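Local coordinates for protein extracellular ligand-binding receptor (Rhodopseudomonas palustris, PDB 4DQD) that probably serves as the periplasmic solute-binding component of a transport system, capturing lignin-derived aromatic acids and related aromatic keto acids such as 3-phenylpyruvate, at residues 292-297 with 325-330; 49-54 with 76-81; 194-199 with 221-226. All blocks are in the same frame, centred on the assembly; numbering follows the deposited sequence. Where two conformers were deposited one is given.

Contact 1: 292-297 with 325-330; sequences MTLVEN and KDLALN. With 3PY (3-hydroxypyruvic acid), chain E.
L294 and L327 meet methyl to methyl, joining helix 284-305 of this periplasmic binding protein to strand 327-329, one arm of a two-stranded antiparallel hairpin. No hydrogen bond crosses between the segments; the link is apolar. The CD2 atoms of the two leucines lie 3.6 Å apart. L327 reaches the helix because its CG is anti to the backbone N (chi1 176°), and its other methyl, CD1, touches ND2 of N297 at 4.1 Å. A branched leucine suits position 327, since it can offer separate methyls to separate neighbours. One turn back from N297, CG2 of T293 rests 3.9 Å from CD2 of L329. The strand itself starts at a G1 bulge, where D326 and L327 both face S334.

Polar chemistry belongs to an adjoining flank of the helix, where 3-hydroxypyruvic acid is bound. T293 serves both flanks: its methyl faces the strand, while its hydroxyl OG1 donates to ligand O2 at 2.7 Å. One turn on, E296 stretches out beyond CG; in the conformer given, its OE2 accepts from ligand O4 at 3.2 Å, a bond that is therefore less certain. R267 also bonds the ligand, and its charge probably helps to balance the carboxylate. M292, a selenomethionine, packs against the same end of the ligand as E296, its CB 3.3 Å from O4.

Contact 2: 49-54 with 76-81; sequences SDPTKA and TPVSLP. With PPY (3-phenylpyruvic acid), chain B.
V78 presses into the start of helix 51-63 and gives the largest share of the contact between 49-54 and 76-81. Its CA already takes part, lying 4.0 Å from CG of P51, whose puckered ring lies roughly perpendicular to the valine side chain. From CB the side chain forks. Branch CG1, anti to the backbone N (chi1 -178°), runs up to CB of A54 at 3.3 Å, closer than ordinary van der Waals contact; a small methyl suits position 54, where the two helices come so near. The other branch, CG2, turns to the loop before the helix and ends 3.4 Å from the backbone O of S49. A beta-branched residue thus fills two places at once, one methyl against the helix and one against the turn leading into it.

The two elements are the N-terminal ends of neighbouring helices in the alpha/beta fold of a periplasmic binding protein, 51-63 and 76-88. D50 is the N-cap of the first: its OD2 accepts from K53 N through the anti lone pair, at 2.9 Å. P51 follows as the first helical residue, a place where proline costs no backbone bond; its CG also touches P77 O at 3.6 Å, and its CB packs against CG of P81.

The second helix opens onto the ligand. At its first residue, T76 N donates to the carboxylate O2 of 3-phenylpyruvic acid at 2.6 Å, with an N-H...O angle of 166°, and the helix end would probably add a favourable dipole. R175 also bonds the ligand. The hydroxyl OG1 of T76 reaches the keto oxygen O3 at 2.9 Å.

Contact 3: 194-199 with 221-226; sequences AVFIAS and YQTHGV. With PPY (3-phenylpyruvic acid), chain B.
The side chain of F196 lies roughly perpendicular to those of Y221 and T223, meeting CB of the one and the methyl CG2 of the other. The setting is the parallel sheet of an alpha/beta domain of the periplasmic binding fold, in which strand 194-198 pairs with the edge strand 219-221 through the bridge of F196 with Y221. Two backbone hydrogen bonds hold this register, Y221 N to V195 O and I197 N to Y221 O.

F196 and Y221 project from the same sheet face, beneath helix 120-133. With CG anti to the backbone N (chi1 -167°), the phenylalanine leans toward the neighbouring strand: CD1 lies 3.7 Å from CB of Y221 and CZ 3.8 Å from CG2 of T223. The tyrosine ring takes CB of A194 at its edge, in plane, 3.8 Å from CE2; alanine is small enough to sit beside a ring.

On the other face I197 and Q222 cross obliquely. OE1 of Q222 is 3.4 Å from CG2 of I197, while NE2 is bonded to Q208 and A204 O. A glutamine suits this place because the flank of its amide packs on I197 while its O and N keep polar partners: OE1 lies 2.7 Å from a water that can donate to it and that accepts from S199 N.

Beyond the strand the chain turns into the pocket. T223 OG1, which is also bonded to Y148, accepts from G225 N in an ST turn. That turn presents H224, held by E247 and D120. One face of its ring receives C3' of the phenyl group of 3-phenylpyruvic acid, the two rings being strongly inclined: H224 CD2 is 3.5 Å from ligand C3'.

In the fold
Contact 3 is wholly buried, whereas contacts 1 and 2 lie partly open to solvent. No helix or strand is common to two contacts. Contacts 2 and 3 hold opposite ends of one ligand: the first meets the acid and keto oxygens with a helix start, the second the phenyl ring with a loop beyond a strand, their nearest atoms about 8 Å apart. Contact 1 serves a separate small-molecule site, its centre about 25 and 28 Å from those of contacts 2 and 3. Chemistry follows place. Strand pairing supplies backbone bonds across contact 3, while the helix-to-hairpin and helix-to-helix joins of contacts 1 and 2 are apolar and leave ligand bonding to residues beside the join.

Contact 1: 292-297 with 325-330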
HETATM    1  N   MSE A 292      -2.441 -12.863  -0.132  1.00 12.79           N
HETATM    2  CA  MSE A 292      -2.798 -14.260  -0.335  1.00 14.71           C
HETATM    3  C   MSE A 292      -1.608 -15.202  -0.265  1.00 16.95           C
HETATM    4  O   MSE A 292      -1.761 -16.355   0.108  1.00 15.32           O
HETATM    5  CB  MSE A 292      -3.599 -14.441  -1.624  1.00 16.43           C
HETATM    6  CG  MSE A 292      -5.055 -14.011  -1.487  1.00 15.73           C
HETATM    7 SE   MSE A 292      -6.044 -14.950  -0.064  0.66 18.64          SE
HETATM    8  CE  MSE A 292      -5.682 -16.787  -0.627  1.00 14.75           C
ATOM      9  N   THR A 293      -0.415 -14.725  -0.615  1.00 15.31           N
ATOM     10  CA  THR A 293       0.763 -15.566  -0.470  1.00 14.22           C
ATOM     11  C   THR A 293       0.939 -15.944   0.997  1.00 14.34           C
ATOM     12  O   THR A 293       1.178 -17.105   1.317  1.00 14.24           O
ATOM     13  CB  THR A 293       2.020 -14.871  -0.981  1.00 12.30           C
ATOM     14  OG1 THR A 293       1.862 -14.598  -2.380  1.00 15.77           O
ATOM     15  CG2 THR A 293       3.232 -15.779  -0.785  1.00 13.86           C
ATOM     16  N   LEU A 294       0.825 -14.963   1.889  1.00 12.82           N
ATOM     17  CA  LEU A 294       0.927 -15.253   3.319  1.00 12.54           C
ATOM     18  C   LEU A 294      -0.181 -16.204   3.774  1.00 13.77           C
ATOM     19  O   LEU A 294       0.060 -17.155   4.527  1.00 14.90           O
ATOM     20  CB  LEU A 294       0.869 -13.965   4.146  1.00 12.01           C
ATOM     21  CG  LEU A 294       2.098 -13.064   4.015  1.00 14.60           C
ATOM     22  CD1 LEU A 294       1.784 -11.709   4.619  1.00 15.29           C
ATOM     23  CD2 LEU A 294       3.323 -13.699   4.679  1.00 16.87           C
ATOM     24  N   VAL A 295      -1.402 -15.946   3.323  1.00 13.58           N
ATOM     25  CA  VAL A 295      -2.533 -16.783   3.718  1.00 12.48           C
ATOM     26  C   VAL A 295      -2.362 -18.216   3.203  1.00 14.39           C
ATOM     27  O   VAL A 295      -2.513 -19.181   3.953  1.00 15.55           O
ATOM     28  CB  VAL A 295      -3.872 -16.185   3.229  1.00 13.01           C
ATOM     29  CG1 VAL A 295      -5.022 -17.151   3.502  1.00 15.44           C
ATOM     30  CG2 VAL A 295      -4.139 -14.833   3.908  1.00 14.89           C
ATOM     31  N   GLU A 296      -2.024 -18.357   1.924  1.00 14.34           N
ATOM     32  CA  GLU A 296      -1.832 -19.680   1.340  0.61 14.61           C
ATOM     33  C   GLU A 296      -0.745 -20.466   2.078  1.00 17.37           C
ATOM     34  O   GLU A 296      -0.892 -21.665   2.303  1.00 17.35           O
ATOM     35  CB  GLU A 296      -1.504 -19.562  -0.152  0.61 18.80           C
ATOM     36  CG  GLU A 296      -1.358 -20.886  -0.871  0.61 25.13           C
ATOM     37  CD  GLU A 296      -1.441 -20.742  -2.381  0.61 27.98           C
ATOM     38  OE1 GLU A 296      -1.447 -21.777  -3.083  0.61 29.18           O
ATOM     39  OE2 GLU A 296      -1.503 -19.595  -2.868  0.61 27.42           O
ATOM     40  N   ASN A 297       0.340 -19.795   2.447  1.00 15.55           N
ATOM     41  CA  ASN A 297       1.425 -20.468   3.137  1.00 14.93           C
ATOM     42  C   ASN A 297       1.029 -20.959   4.522  1.00 16.31           C
ATOM     43  O   ASN A 297       1.586 -21.946   5.027  1.00 17.92           O
ATOM     44  CB  ASN A 297       2.640 -19.548   3.243  1.00 14.68           C
ATOM     45  CG  ASN A 297       3.345 -19.355   1.912  1.00 18.68           C
ATOM     46  OD1 ASN A 297       3.100 -20.081   0.946  1.00 20.17           O
ATOM     47  ND2 ASN A 297       4.243 -18.381   1.861  1.00 18.76           N
ATOM     48  N   LYS A 325       8.968 -16.306   7.640  1.00 16.33           N
ATOM     49  CA  LYS A 325      10.328 -15.768   7.565  1.00 17.02           C
ATOM     50  C   LYS A 325      10.930 -15.886   6.177  1.00 17.06           C
ATOM     51  O   LYS A 325      10.574 -16.790   5.412  1.00 17.99           O
ATOM     52  CB  LYS A 325      11.248 -16.528   8.520  1.00 21.04           C
ATOM     53  CG  LYS A 325      10.767 -16.590   9.960  1.00 25.44           C
ATOM     54  CD  LYS A 325      10.900 -15.257  10.671  1.00 28.66           C
ATOM     55  CE  LYS A 325      10.500 -15.410  12.134  1.00 34.27           C
ATOM     56  NZ  LYS A 325      10.725 -14.165  12.917  1.00 34.07           N
ATOM     57  N   ASP A 326      11.841 -14.959   5.887  1.00 15.15           N
ATOM     58  CA  ASP A 326      12.686 -15.052   4.697  0.58 17.88           C
ATOM     59  C   ASP A 326      11.865 -15.165   3.419  1.00 18.54           C
ATOM     60  O   ASP A 326      12.196 -15.967   2.539  1.00 23.08           O
ATOM     61  CB  ASP A 326      13.602 -16.278   4.799  0.58 21.14           C
ATOM     62  CG  ASP A 326      14.439 -16.283   6.059  0.58 26.61           C
ATOM     63  OD1 ASP A 326      15.059 -15.245   6.369  0.58 28.64           O
ATOM     64  OD2 ASP A 326      14.473 -17.330   6.741  0.58 28.40           O
ATOM     65  N   LEU A 327      10.805 -14.379   3.318  1.00 17.48           N
ATOM     66  CA  LEU A 327       9.886 -14.507   2.203  1.00 16.25           C
ATOM     67  C   LEU A 327       9.994 -13.335   1.255  1.00 16.79           C
ATOM     68  O   LEU A 327       9.748 -12.188   1.639  1.00 18.07           O
ATOM     69  CB  LEU A 327       8.458 -14.611   2.727  1.00 18.01           C
ATOM     70  CG  LEU A 327       7.307 -14.657   1.720  1.00 20.25           C
ATOM     71  CD1 LEU A 327       7.406 -15.920   0.868  1.00 27.12           C
ATOM     72  CD2 LEU A 327       5.967 -14.587   2.464  1.00 20.59           C
ATOM     73  N   ALA A 328      10.364 -13.624   0.009  1.00 14.81           N
ATOM     74  CA  ALA A 328      10.339 -12.585  -0.999  1.00 13.39           C
ATOM     75  C   ALA A 328       8.920 -12.390  -1.519  1.00 16.06           C
ATOM     76  O   ALA A 328       8.321 -13.291  -2.106  1.00 18.07           O
ATOM     77  CB  ALA A 328      11.302 -12.894  -2.146  1.00 17.01           C
ATOM     78  N   LEU A 329       8.393 -11.196  -1.278  1.00 14.77           N
ATOM     79  CA  LEU A 329       7.113 -10.770  -1.829  1.00 13.56           C
ATOM     80  C   LEU A 329       7.369  -9.679  -2.859  1.00 13.65           C
ATOM     81  O   LEU A 329       8.469  -9.121  -2.935  1.00 13.65           O
ATOM     82  CB  LEU A 329       6.227 -10.202  -0.724  1.00 14.13           C
ATOM     83  CG  LEU A 329       5.810 -11.188   0.368  1.00 14.74           C
ATOM     84  CD1 LEU A 329       5.041 -10.441   1.458  1.00 15.14           C
ATOM     85  CD2 LEU A 329       4.960 -12.320  -0.212  1.00 14.91           C
ATOM     86  N   ASN A 330       6.354  -9.361  -3.653  1.00 13.85           N
ATOM     87  CA  ASN A 330       6.472  -8.223  -4.556  1.00 13.25           C
ATOM     88  C   ASN A 330       6.703  -6.935  -3.778  1.00 12.81           C
ATOM     89  O   ASN A 330       7.331  -5.998  -4.271  1.00 13.71           O
ATOM     90  CB  ASN A 330       5.213  -8.116  -5.404  1.00 15.77           C
ATOM     91  CG  ASN A 330       5.148  -9.192  -6.456  1.00 14.69           C
ATOM     92  OD1 ASN A 330       5.721  -9.030  -7.533  1.00 14.94           O
ATOM     93  ND2 ASN A 330       4.473 -10.308  -6.151  1.00 15.33           N
TER
HETATM   94  C1  3PY E 404      -0.189 -16.142  -4.166  1.00 36.41           C
HETATM   95  O1  3PY E 404      -0.518 -14.979  -3.820  1.00 48.59           O
HETATM   96  O2  3PY E 404       0.977 -16.579  -3.959  1.00 24.96           O
HETATM   97  C2  3PY E 404      -1.210 -16.994  -4.827  1.00 33.34           C
HETATM   98  O3  3PY E 404      -0.904 -18.082  -5.296  1.00 29.15           O
HETATM   99  C3  3PY E 404      -2.612 -16.512  -4.856  1.00 29.53           C
HETATM  100  O4  3PY E 404      -3.212 -17.003  -3.710  1.00 31.10           O

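Contact 2: 49-54 with 76-81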
ATOM      1  N   SER A  49     -14.244   3.615  -1.117  1.00 14.32           N
ATOM      2  CA  SER A  49     -13.277   4.472  -0.418  1.00 14.58           C
ATOM      3  C   SER A  49     -13.881   5.092   0.837  1.00 16.31           C
ATOM      4  O   SER A  49     -13.433   6.152   1.293  1.00 17.11           O
ATOM      5  CB  SER A  49     -12.747   5.598  -1.327  1.00 14.26           C
ATOM      6  OG  SER A  49     -12.257   5.076  -2.551  1.00 14.90           O
ATOM      7  N   ASP A  50     -14.902   4.441   1.390  1.00 16.28           N
ATOM      8  CA  ASP A  50     -15.638   4.995   2.525  1.00 16.27           C
ATOM      9  C   ASP A  50     -15.488   4.133   3.785  1.00 17.49           C
ATOM     10  O   ASP A  50     -15.840   2.951   3.785  1.00 17.13           O
ATOM     11  CB  ASP A  50     -17.118   5.133   2.179  1.00 15.86           C
ATOM     12  CG  ASP A  50     -17.899   5.804   3.283  1.00 24.35           C
ATOM     13  OD1 ASP A  50     -17.865   7.047   3.360  1.00 34.49           O
ATOM     14  OD2 ASP A  50     -18.519   5.093   4.081  1.00 27.73           O
ATOM     15  N   PRO A  51     -14.952   4.717   4.865  1.00 16.78           N
ATOM     16  CA  PRO A  51     -14.717   3.922   6.074  1.00 16.39           C
ATOM     17  C   PRO A  51     -15.999   3.285   6.620  1.00 18.29           C
ATOM     18  O   PRO A  51     -15.958   2.148   7.089  1.00 16.95           O
ATOM     19  CB  PRO A  51     -14.155   4.951   7.061  1.00 18.66           C
ATOM     20  CG  PRO A  51     -13.486   5.980   6.170  1.00 24.92           C
ATOM     21  CD  PRO A  51     -14.411   6.087   4.982  1.00 19.90           C
ATOM     22  N   THR A  52     -17.116   4.004   6.567  1.00 19.40           N
ATOM     23  CA  THR A  52     -18.372   3.454   7.060  1.00 20.54           C
ATOM     24  C   THR A  52     -18.782   2.229   6.247  1.00 20.68           C
ATOM     25  O   THR A  52     -19.173   1.200   6.806  1.00 18.66           O
ATOM     26  CB  THR A  52     -19.481   4.510   7.055  1.00 20.29           C
ATOM     27  OG1 THR A  52     -19.107   5.578   7.933  1.00 22.47           O
ATOM     28  CG2 THR A  52     -20.809   3.909   7.532  1.00 22.75           C
ATOM     29  N   LYS A  53     -18.686   2.335   4.928  1.00 15.48           N
ATOM     30  CA  LYS A  53     -19.038   1.211   4.067  1.00 16.21           C
ATOM     31  C   LYS A  53     -18.075   0.026   4.238  1.00 17.07           C
ATOM     32  O   LYS A  53     -18.498  -1.129   4.223  1.00 16.85           O
ATOM     33  CB  LYS A  53     -19.104   1.637   2.601  1.00 20.57           C
ATOM     34  CG  LYS A  53     -19.636   0.556   1.676  1.00 28.02           C
ATOM     35  CD  LYS A  53     -20.587   1.131   0.638  1.00 42.29           C
ATOM     36  CE  LYS A  53     -21.485   0.047   0.042  1.00 48.21           C
ATOM     37  NZ  LYS A  53     -20.803  -0.733  -1.025  1.00 46.61           N
ATOM     38  N   ALA A  54     -16.783   0.306   4.398  1.00 14.65           N
ATOM     39  CA  ALA A  54     -15.840  -0.778   4.651  1.00 14.50           C
ATOM     40  C   ALA A  54     -16.200  -1.510   5.943  1.00 15.79           C
ATOM     41  O   ALA A  54     -16.137  -2.737   6.008  1.00 16.26           O
ATOM     42  CB  ALA A  54     -14.417  -0.256   4.715  1.00 16.63           C
ATOM     43  N   THR A  76      -5.724   3.856   3.928  1.00 13.51           N
ATOM     44  CA  THR A  76      -5.533   3.925   5.371  1.00 12.98           C
ATOM     45  C   THR A  76      -6.778   4.319   6.186  1.00 13.64           C
ATOM     46  O   THR A  76      -7.137   3.616   7.133  1.00 15.07           O
ATOM     47  CB  THR A  76      -4.330   4.813   5.715  1.00 14.07           C
ATOM     48  OG1 THR A  76      -3.143   4.173   5.222  1.00 14.42           O
ATOM     49  CG2 THR A  76      -4.213   5.006   7.230  1.00 15.50           C
ATOM     50  N   PRO A  77      -7.437   5.437   5.836  1.00 13.43           N
ATOM     51  CA  PRO A  77      -8.585   5.846   6.662  1.00 15.14           C
ATOM     52  C   PRO A  77      -9.713   4.819   6.595  1.00 14.56           C
ATOM     53  O   PRO A  77     -10.477   4.674   7.550  1.00 17.98           O
ATOM     54  CB  PRO A  77      -9.028   7.178   6.043  1.00 18.43           C
ATOM     55  CG  PRO A  77      -8.323   7.275   4.726  1.00 21.14           C
ATOM     56  CD  PRO A  77      -7.070   6.457   4.842  1.00 14.82           C
ATOM     57  N   VAL A  78      -9.792   4.102   5.481  1.00 14.40           N
ATOM     58  CA  VAL A  78     -10.848   3.120   5.276  1.00 14.80           C
ATOM     59  C   VAL A  78     -10.539   1.846   6.050  1.00 15.99           C
ATOM     60  O   VAL A  78     -11.448   1.143   6.515  1.00 17.87           O
ATOM     61  CB  VAL A  78     -11.025   2.826   3.761  1.00 14.57           C
ATOM     62  CG1 VAL A  78     -12.142   1.847   3.530  1.00 18.27           C
ATOM     63  CG2 VAL A  78     -11.322   4.136   3.013  1.00 16.50           C
ATOM     64  N   SER A  79      -9.247   1.557   6.204  1.00 14.56           N
ATOM     65  CA  SER A  79      -8.799   0.339   6.885  1.00 12.68           C
ATOM     66  C   SER A  79      -8.786   0.464   8.408  1.00 15.26           C
ATOM     67  O   SER A  79      -8.927  -0.537   9.112  1.00 14.51           O
ATOM     68  CB  SER A  79      -7.383  -0.028   6.422  1.00 13.02           C
ATOM     69  OG  SER A  79      -7.362  -0.355   5.038  1.00 14.19           O
ATOM     70  N   LEU A  80      -8.581   1.672   8.920  1.00 15.86           N
ATOM     71  CA  LEU A  80      -8.442   1.856  10.365  1.00 16.53           C
ATOM     72  C   LEU A  80      -9.562   1.226  11.192  1.00 15.82           C
ATOM     73  O   LEU A  80      -9.277   0.510  12.164  1.00 17.02           O
ATOM     74  CB  LEU A  80      -8.266   3.335  10.706  1.00 18.38           C
ATOM     75  CG  LEU A  80      -6.806   3.777  10.601  1.00 22.19           C
ATOM     76  CD1 LEU A  80      -6.683   5.292  10.649  1.00 23.56           C
ATOM     77  CD2 LEU A  80      -5.990   3.139  11.716  1.00 24.66           C
ATOM     78  N   PRO A  81     -10.832   1.464  10.818  1.00 16.34           N
ATOM     79  CA  PRO A  81     -11.886   0.874  11.652  1.00 18.82           C
ATOM     80  C   PRO A  81     -11.942  -0.650  11.576  1.00 17.48           C
ATOM     81  O   PRO A  81     -12.570  -1.268  12.450  1.00 18.83           O
ATOM     82  CB  PRO A  81     -13.181   1.487  11.096  1.00 20.47           C
ATOM     83  CG  PRO A  81     -12.827   2.001   9.737  1.00 28.94           C
ATOM     84  CD  PRO A  81     -11.376   2.384   9.802  1.00 22.16           C
TER
HETATM   85  C1  PPY B 401      -3.898   5.563   1.485  1.00 26.34           C
HETATM   86  O1  PPY B 401      -4.118   6.270   0.463  1.00 31.14           O
HETATM   87  O2  PPY B 401      -4.480   5.706   2.560  1.00 20.38           O
HETATM   88  C2  PPY B 401      -2.867   4.537   1.421  1.00 22.19           C
HETATM   89  O3  PPY B 401      -2.723   3.781   2.387  1.00 16.85           O
HETATM   90  C3  PPY B 401      -2.118   4.608   0.143  1.00 23.67           C
HETATM   91  C1' PPY B 401      -1.300   3.433  -0.221  1.00 19.33           C
HETATM   92  C2' PPY B 401      -0.030   3.611  -0.703  1.00 15.95           C
HETATM   93  C3' PPY B 401       0.804   2.439  -1.084  1.00 20.34           C
HETATM   94  C4' PPY B 401       0.294   1.172  -0.971  1.00 16.41           C
HETATM   95  C5' PPY B 401      -1.096   0.997  -0.464  1.00 17.81           C
HETATM   96  C6' PPY B 401      -1.860   2.064  -0.107  1.00 18.13           C

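Contact 3: 194-199 with 221-226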
ATOM      1  N   ALA A 194      12.676  21.992  -3.246  1.00 20.50           N
ATOM      2  CA  ALA A 194      11.938  20.820  -3.691  1.00 18.60           C
ATOM      3  C   ALA A 194      10.606  20.810  -2.969  1.00 19.59           C
ATOM      4  O   ALA A 194      10.442  21.514  -1.974  1.00 20.35           O
ATOM      5  CB  ALA A 194      12.708  19.565  -3.350  1.00 20.27           C
ATOM      6  N   VAL A 195       9.663  20.015  -3.461  1.00 16.58           N
ATOM      7  CA  VAL A 195       8.384  19.869  -2.775  1.00 16.70           C
ATOM      8  C   VAL A 195       8.063  18.399  -2.605  1.00 16.29           C
ATOM      9  O   VAL A 195       8.240  17.609  -3.531  1.00 16.70           O
ATOM     10  CB  VAL A 195       7.236  20.567  -3.530  1.00 16.39           C
ATOM     11  CG1 VAL A 195       5.910  20.358  -2.789  1.00 16.37           C
ATOM     12  CG2 VAL A 195       7.533  22.056  -3.672  1.00 17.19           C
ATOM     13  N   PHE A 196       7.598  18.033  -1.413  1.00 14.15           N
ATOM     14  CA  PHE A 196       7.144  16.685  -1.150  1.00 15.59           C
ATOM     15  C   PHE A 196       5.626  16.637  -1.177  1.00 15.74           C
ATOM     16  O   PHE A 196       4.970  17.490  -0.582  1.00 16.08           O
ATOM     17  CB  PHE A 196       7.623  16.205   0.213  1.00 17.38           C
ATOM     18  CG  PHE A 196       7.461  14.733   0.400  1.00 16.49           C
ATOM     19  CD1 PHE A 196       8.485  13.870   0.048  1.00 18.16           C
ATOM     20  CD2 PHE A 196       6.272  14.207   0.884  1.00 17.01           C
ATOM     21  CE1 PHE A 196       8.332  12.502   0.188  1.00 19.11           C
ATOM     22  CE2 PHE A 196       6.118  12.835   1.033  1.00 15.98           C
ATOM     23  CZ  PHE A 196       7.156  11.986   0.681  1.00 17.02           C
ATOM     24  N   ILE A 197       5.084  15.648  -1.883  1.00 13.70           N
ATOM     25  CA  ILE A 197       3.639  15.415  -1.937  1.00 15.37           C
ATOM     26  C   ILE A 197       3.313  14.043  -1.350  1.00 14.56           C
ATOM     27  O   ILE A 197       3.866  13.034  -1.787  1.00 15.28           O
ATOM     28  CB  ILE A 197       3.132  15.467  -3.397  1.00 13.90           C
ATOM     29  CG1 ILE A 197       3.485  16.809  -4.046  1.00 16.70           C
ATOM     30  CG2 ILE A 197       1.620  15.179  -3.475  1.00 13.84           C
ATOM     31  CD1 ILE A 197       3.238  16.852  -5.562  1.00 17.20           C
ATOM     32  N   ALA A 198       2.422  14.013  -0.358  1.00 13.02           N
ATOM     33  CA  ALA A 198       2.009  12.766   0.273  1.00 13.65           C
ATOM     34  C   ALA A 198       0.571  12.481  -0.133  1.00 14.72           C
ATOM     35  O   ALA A 198      -0.375  12.967   0.491  1.00 15.46           O
ATOM     36  CB  ALA A 198       2.131  12.865   1.797  1.00 16.85           C
ATOM     37  N   SER A 199       0.427  11.684  -1.185  1.00 13.35           N
ATOM     38  CA  SER A 199      -0.873  11.423  -1.786  1.00 13.86           C
ATOM     39  C   SER A 199      -0.902  10.000  -2.361  1.00 14.27           C
ATOM     40  O   SER A 199       0.079   9.255  -2.252  1.00 13.60           O
ATOM     41  CB  SER A 199      -1.148  12.469  -2.879  1.00 15.12           C
ATOM     42  OG  SER A 199      -2.431  12.290  -3.469  1.00 15.42           O
ATOM     43  N   TYR A 221       8.863  15.290  -5.149  1.00 16.75           N
ATOM     44  CA  TYR A 221       8.896  13.942  -4.616  1.00 17.00           C
ATOM     45  C   TYR A 221       7.491  13.497  -4.283  1.00 18.48           C
ATOM     46  O   TYR A 221       6.691  14.293  -3.807  1.00 15.62           O
ATOM     47  CB  TYR A 221       9.788  13.901  -3.381  1.00 16.02           C
ATOM     48  CG  TYR A 221      11.195  14.253  -3.755  1.00 16.19           C
ATOM     49  CD1 TYR A 221      12.019  13.307  -4.358  1.00 19.84           C
ATOM     50  CD2 TYR A 221      11.693  15.537  -3.570  1.00 18.73           C
ATOM     51  CE1 TYR A 221      13.310  13.626  -4.749  1.00 18.99           C
ATOM     52  CE2 TYR A 221      12.994  15.859  -3.955  1.00 18.82           C
ATOM     53  CZ  TYR A 221      13.790  14.897  -4.545  1.00 22.02           C
ATOM     54  OH  TYR A 221      15.076  15.193  -4.943  1.00 23.99           O
ATOM     55  N   GLN A 222       7.190  12.236  -4.573  1.00 13.55           N
ATOM     56  CA  GLN A 222       5.901  11.656  -4.218  1.00 12.33           C
ATOM     57  C   GLN A 222       6.112  10.440  -3.307  1.00 13.41           C
ATOM     58  O   GLN A 222       7.183  10.285  -2.704  1.00 15.47           O
ATOM     59  CB  GLN A 222       5.115  11.293  -5.493  1.00 15.87           C
ATOM     60  CG  GLN A 222       4.687  12.518  -6.344  1.00 16.91           C
ATOM     61  CD  GLN A 222       3.205  12.852  -6.220  1.00 15.18           C
ATOM     62  OE1 GLN A 222       2.529  12.421  -5.290  1.00 14.94           O
ATOM     63  NE2 GLN A 222       2.700  13.645  -7.165  1.00 15.79           N
ATOM     64  N   THR A 223       5.086   9.592  -3.208  1.00 13.64           N
ATOM     65  CA  THR A 223       5.122   8.371  -2.397  1.00 11.97           C
ATOM     66  C   THR A 223       4.707   7.176  -3.234  1.00 12.27           C
ATOM     67  O   THR A 223       4.250   7.331  -4.373  1.00 14.04           O
ATOM     68  CB  THR A 223       4.118   8.436  -1.234  1.00 12.93           C
ATOM     69  OG1 THR A 223       2.779   8.446  -1.753  1.00 13.03           O
ATOM     70  CG2 THR A 223       4.357   9.685  -0.382  1.00 15.41           C
ATOM     71  N   HIS A 224       4.849   5.980  -2.665  1.00 12.65           N
ATOM     72  CA  HIS A 224       4.432   4.769  -3.370  1.00 12.74           C
ATOM     73  C   HIS A 224       2.924   4.679  -3.639  1.00 11.67           C
ATOM     74  O   HIS A 224       2.472   3.775  -4.332  1.00 13.95           O
ATOM     75  CB  HIS A 224       4.962   3.501  -2.683  1.00 12.48           C
ATOM     76  CG  HIS A 224       4.528   3.343  -1.257  1.00 12.17           C
ATOM     77  ND1 HIS A 224       4.815   2.207  -0.526  1.00 13.58           N
ATOM     78  CD2 HIS A 224       3.836   4.159  -0.426  1.00 13.53           C
ATOM     79  CE1 HIS A 224       4.311   2.328   0.689  1.00 15.87           C
ATOM     80  NE2 HIS A 224       3.710   3.504   0.779  1.00 14.19           N
ATOM     81  N   GLY A 225       2.154   5.635  -3.125  1.00 13.53           N
ATOM     82  CA  GLY A 225       0.760   5.748  -3.511  1.00 14.97           C
ATOM     83  C   GLY A 225       0.570   6.098  -4.980  1.00 12.67           C
ATOM     84  O   GLY A 225      -0.536   5.963  -5.500  1.00 14.72           O
ATOM     85  N   VAL A 226       1.633   6.545  -5.647  1.00 12.59           N
ATOM     86  CA  VAL A 226       1.509   6.945  -7.060  1.00 14.70           C
ATOM     87  C   VAL A 226       2.009   5.888  -8.043  1.00 15.48           C
ATOM     88  O   VAL A 226       2.020   6.117  -9.245  1.00 15.32           O
ATOM     89  CB  VAL A 226       2.221   8.297  -7.379  1.00 14.41           C
ATOM     90  CG1 VAL A 226       1.860   9.337  -6.321  1.00 17.15           C
ATOM     91  CG2 VAL A 226       3.735   8.119  -7.467  1.00 14.91           C
TER
HETATM   92  C1  PPY B 401      -3.898   5.563   1.485  1.00 26.34           C
HETATM   93  O1  PPY B 401      -4.118   6.270   0.463  1.00 31.14           O
HETATM   94  O2  PPY B 401      -4.480   5.706   2.560  1.00 20.38           O
HETATM   95  C2  PPY B 401      -2.867   4.537   1.421  1.00 22.19           C
HETATM   96  O3  PPY B 401      -2.723   3.781   2.387  1.00 16.85           O
HETATM   97  C3  PPY B 401      -2.118   4.608   0.143  1.00 23.67           C
HETATM   98  C1' PPY B 401      -1.300   3.433  -0.221  1.00 19.33           C
HETATM   99  C2' PPY B 401      -0.030   3.611  -0.703  1.00 15.95           C
HETATM  100  C3' PPY B 401       0.804   2.439  -1.084  1.00 20.34           C
HETATM  101  C4' PPY B 401       0.294   1.172  -0.971  1.00 16.41           C
HETATM  102  C5' PPY B 401      -1.096   0.997  -0.464  1.00 17.81           C
HETATM  103  C6' PPY B 401      -1.860   2.064  -0.107  1.00 18.13           C
HETATM  104  O   HOH W   1       2.588  11.037  -3.003  1.00 13.72           O